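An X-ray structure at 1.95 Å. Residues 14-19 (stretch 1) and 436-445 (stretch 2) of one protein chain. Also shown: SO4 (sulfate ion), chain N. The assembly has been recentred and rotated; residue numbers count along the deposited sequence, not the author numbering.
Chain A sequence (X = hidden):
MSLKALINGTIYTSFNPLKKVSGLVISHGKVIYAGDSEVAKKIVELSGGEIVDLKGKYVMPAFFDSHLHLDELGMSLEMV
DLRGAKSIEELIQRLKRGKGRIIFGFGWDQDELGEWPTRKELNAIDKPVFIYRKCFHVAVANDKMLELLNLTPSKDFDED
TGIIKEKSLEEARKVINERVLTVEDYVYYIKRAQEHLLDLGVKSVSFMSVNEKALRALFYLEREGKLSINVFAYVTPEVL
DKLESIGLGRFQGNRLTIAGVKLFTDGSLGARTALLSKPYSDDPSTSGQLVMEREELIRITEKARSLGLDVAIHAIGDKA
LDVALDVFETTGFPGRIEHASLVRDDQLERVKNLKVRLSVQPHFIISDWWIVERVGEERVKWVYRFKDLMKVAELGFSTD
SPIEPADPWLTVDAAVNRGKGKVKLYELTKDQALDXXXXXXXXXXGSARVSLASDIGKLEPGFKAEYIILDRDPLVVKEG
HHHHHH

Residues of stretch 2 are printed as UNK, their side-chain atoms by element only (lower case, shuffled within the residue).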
# COMPACT_ATOMS: atom_id res chain seq x y z
N SER A 14 -7.87 -18.91 21.31
CA SER A 14 -9.11 -18.13 21.34
C SER A 14 -9.58 -18.01 22.78
O SER A 14 -9.33 -18.90 23.59
CB SER A 14 -10.17 -18.82 20.47
OG SER A 14 -11.38 -18.09 20.46
N PHE A 15 -10.24 -16.90 23.11
CA PHE A 15 -10.74 -16.68 24.47
C PHE A 15 -12.26 -16.83 24.56
O PHE A 15 -12.76 -17.38 25.54
CB PHE A 15 -10.28 -15.33 25.03
CG PHE A 15 -8.82 -15.27 25.37
CD1 PHE A 15 -8.30 -15.99 26.44
CD2 PHE A 15 -7.96 -14.46 24.63
CE1 PHE A 15 -6.95 -15.94 26.76
CE2 PHE A 15 -6.59 -14.40 24.94
CZ PHE A 15 -6.09 -15.14 26.01
N ASN A 16 -12.97 -16.32 23.55
CA ASN A 16 -14.41 -16.53 23.39
C ASN A 16 -14.67 -17.14 22.02
O ASN A 16 -14.68 -16.41 21.02
CB ASN A 16 -15.18 -15.21 23.49
CG ASN A 16 -15.32 -14.70 24.92
OD1 ASN A 16 -14.83 -15.30 25.87
ND2 ASN A 16 -16.02 -13.58 25.07
N PRO A 17 -14.85 -18.47 21.94
CA PRO A 17 -14.86 -19.50 22.99
C PRO A 17 -13.44 -19.86 23.41
O PRO A 17 -12.50 -19.65 22.65
CB PRO A 17 -15.50 -20.72 22.30
CG PRO A 17 -15.92 -20.25 20.93
CD PRO A 17 -15.08 -19.07 20.61
N LEU A 18 -13.28 -20.38 24.62
CA LEU A 18 -11.95 -20.73 25.10
C LEU A 18 -11.44 -21.97 24.35
O LEU A 18 -12.07 -23.02 24.37
CB LEU A 18 -11.95 -20.96 26.61
CG LEU A 18 -10.57 -21.18 27.23
CD1 LEU A 18 -9.78 -19.87 27.31
CD2 LEU A 18 -10.72 -21.79 28.61
N LYS A 19 -10.31 -21.81 23.66
CA LYS A 19 -9.65 -22.92 22.97
C LYS A 19 -8.16 -22.94 23.29
O LYS A 19 -7.47 -21.91 23.18
CB LYS A 19 -9.83 -22.84 21.45
CG LYS A 19 -11.26 -22.82 20.94
CD LYS A 19 -11.29 -23.03 19.43
CE LYS A 19 -12.63 -22.62 18.82
NZ LYS A 19 -13.77 -23.49 19.24
N UNK A 436 -12.20 -11.99 33.30
CA UNK A 436 -10.91 -11.90 32.62
C UNK A 436 -10.92 -12.45 31.18
O UNK A 436 -10.31 -11.84 30.31
c UNK A 436 -9.89 -14.01 33.69
c UNK A 436 -8.39 -12.08 32.90
c UNK A 436 -9.74 -12.48 33.49
c UNK A 436 -7.31 -11.87 33.93
N UNK A 437 -11.64 -13.54 30.94
CA UNK A 437 -11.77 -14.12 29.60
C UNK A 437 -12.37 -13.15 28.58
O UNK A 437 -11.87 -13.04 27.46
n UNK A 437 -14.72 -17.80 27.53
c UNK A 437 -12.59 -17.75 28.88
c UNK A 437 -11.94 -16.69 29.77
c UNK A 437 -14.13 -17.68 28.90
c UNK A 437 -12.65 -15.37 29.61
N UNK A 438 -13.45 -12.47 28.97
CA UNK A 438 -14.10 -11.48 28.11
C UNK A 438 -13.24 -10.23 27.91
O UNK A 438 -13.29 -9.62 26.84
o UNK A 438 -17.59 -12.02 29.12
c UNK A 438 -16.50 -12.18 28.53
o UNK A 438 -16.24 -13.20 27.86
c UNK A 438 -15.46 -11.08 28.65
N UNK A 439 -12.48 -9.86 28.93
CA UNK A 439 -11.54 -8.74 28.82
C UNK A 439 -10.41 -9.05 27.84
O UNK A 439 -10.07 -8.20 26.99
c UNK A 439 -10.99 -8.34 30.20
N UNK A 440 -9.83 -10.25 27.93
CA UNK A 440 -8.76 -10.66 27.02
C UNK A 440 -9.25 -10.84 25.59
O UNK A 440 -8.55 -10.47 24.65
c UNK A 440 -7.31 -11.71 28.88
c UNK A 440 -6.35 -10.51 28.88
c UNK A 440 -8.02 -11.91 27.53
c UNK A 440 -6.58 -12.99 29.30
N UNK A 441 -10.46 -11.37 25.44
CA UNK A 441 -11.10 -11.47 24.13
C UNK A 441 -11.28 -10.08 23.49
O UNK A 441 -10.98 -9.91 22.30
c UNK A 441 -14.26 -11.34 22.57
c UNK A 441 -13.25 -12.15 22.97
n UNK A 441 -14.64 -11.77 21.32
c UNK A 441 -13.90 -12.81 20.97
c UNK A 441 -12.45 -12.17 24.24
n UNK A 441 -13.05 -13.06 21.95
N UNK A 442 -11.75 -9.11 24.27
CA UNK A 442 -11.99 -7.75 23.78
C UNK A 442 -10.70 -7.05 23.38
O UNK A 442 -10.67 -6.28 22.42
c UNK A 442 -12.75 -6.92 24.81
o UNK A 442 -14.04 -7.45 25.05
N UNK A 443 -9.62 -7.37 24.09
CA UNK A 443 -8.31 -6.77 23.88
C UNK A 443 -7.48 -7.49 22.81
O UNK A 443 -6.33 -7.12 22.54
o UNK A 443 -4.72 -1.98 26.47
c UNK A 443 -5.41 -3.13 26.13
c UNK A 443 -5.93 -3.92 27.14
c UNK A 443 -6.81 -5.48 25.51
c UNK A 443 -7.56 -6.75 25.20
c UNK A 443 -6.27 -4.68 24.50
c UNK A 443 -5.57 -3.50 24.80
c UNK A 443 -6.62 -5.08 26.83
N UNK A 444 -8.03 -8.54 22.21
CA UNK A 444 -7.31 -9.26 21.16
C UNK A 444 -8.19 -9.34 19.91
O UNK A 444 -8.10 -8.47 19.02
c UNK A 444 -5.78 -10.55 22.75
c UNK A 444 -6.83 -10.67 21.64
o UNK A 444 -7.95 -11.42 22.12
N UNK A 445 -9.06 -10.34 19.84
CA UNK A 445 -9.95 -10.51 18.69
C UNK A 445 -10.98 -9.39 18.57
O UNK A 445 -11.30 -8.97 17.46
c UNK A 445 -11.67 -12.88 15.19
c UNK A 445 -10.89 -12.54 16.30
c UNK A 445 -13.05 -12.94 15.33
c UNK A 445 -13.66 -12.65 16.54
c UNK A 445 -10.63 -11.88 18.74
o UNK A 445 -13.84 -13.28 14.25
c UNK A 445 -11.48 -12.24 17.53
c UNK A 445 -12.87 -12.31 17.63
S SO4 N . -16.40 -21.30 26.30
O1 SO4 N . -16.97 -22.21 27.29
O2 SO4 N . -15.60 -20.29 26.99
O3 SO4 N . -15.56 -22.05 25.38
O4 SO4 N . -17.48 -20.65 25.55
O HOH W 1 -10.91 -14.81 21.40

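Position 436 carries four side-chain carbons, forked at the first, with one arm two carbons long. That branching identifies Ile 436, whose nearest approach to stretch 1, from CG1 to Phe 15 CE1, is 7.4 Å.

Position 437 has four carbons in a row ending in a nitrogen that lies near Phe 15 O and Asn 16 OD1, the pattern of lysine. From Lys 437, NZ donates to Phe 15 O at 2.8 Å and to Asn 16 OD1 at 3.0 Å. Its CA-to-CB bond points sideways, but its end comes nearer and places the amine beside these acceptors; Lys 437 CD also lies 3.9 Å from Leu 18 CD1.

At 438 there are two carbons, the second bearing two oxygens, one of them close to Asn 16 ND2: a short carboxylate, Asp 438. The CA-to-CB bond points away from stretch 1, yet the end of the side chain comes nearer, and Asn 16 ND2 donates to Asp 438 OD1 at 2.8 Å with an N-H...acceptor angle of 156°.

Position 439 shows a single carbon and is Ala 439, out of reach of stretch 1.

Position 440 again has four carbons and touches the Phe 15 ring, but the fork comes at the second, which separates Leu 440 from the isomer at 436. Its CB sits 3.8 Å from the centroid of the Phe 15 ring and 10° off the ring normal, a CH-pi contact almost directly over the face.

At 441 one carbon leads to a five-membered ring of three carbons and two nitrogens, an imidazole with Asn 16 CB against it. The ring of His 441 takes Asn 16 CB over one face, 3.6 Å from the centroid and 21° off the normal. Water 1 lies 2.8 Å from His 441 ND1, a hydrogen bond whose direction remains open, and accepts from Phe 15 N at 2.8 Å.

Position 442 has one carbon then one oxygen. This is Ser 442, whose CA-to-CB bond points away from stretch 1; its OG donates to Asp 438 O at 2.9 Å, back along the helix.

One carbon followed by a six-carbon ring bearing an oxygen marks 443 as Tyr 443, whose CB is 7.7 Å from Phe 15 CE2.

At 444 the first carbon carries one oxygen and one carbon, as in threonine, and the oxygen lies near the Phe 15 ring. Thr 444 OG1 lies at the edge of that ring, 3.9 Å from Phe 15 CD2, while donating to Leu 440 O at 2.8 Å.

The atoms at 445 repeat the phenol pattern of 443, giving Tyr 445. Its CA-to-CB bond points toward stretch 1, but the side chain makes no contact with it.

The contact, burying 441 Å² in total, combines packing with polar anchoring. Phe 15 sets its ring against Leu 440 and Thr 444, and its CB meets His 441 CB at 3.9 Å. Asn 16 uses both ends of its amide: OD1 accepts from Lys 437 while ND2 donates to Asp 438. The sulfate extends the polar network, accepting through O2 from Lys 437 NZ at 2.7 Å and through O3 from Leu 18 N at 2.9 Å, so it bridges the two stretches.

Stretch 2 436-445: IKDALHSYTY
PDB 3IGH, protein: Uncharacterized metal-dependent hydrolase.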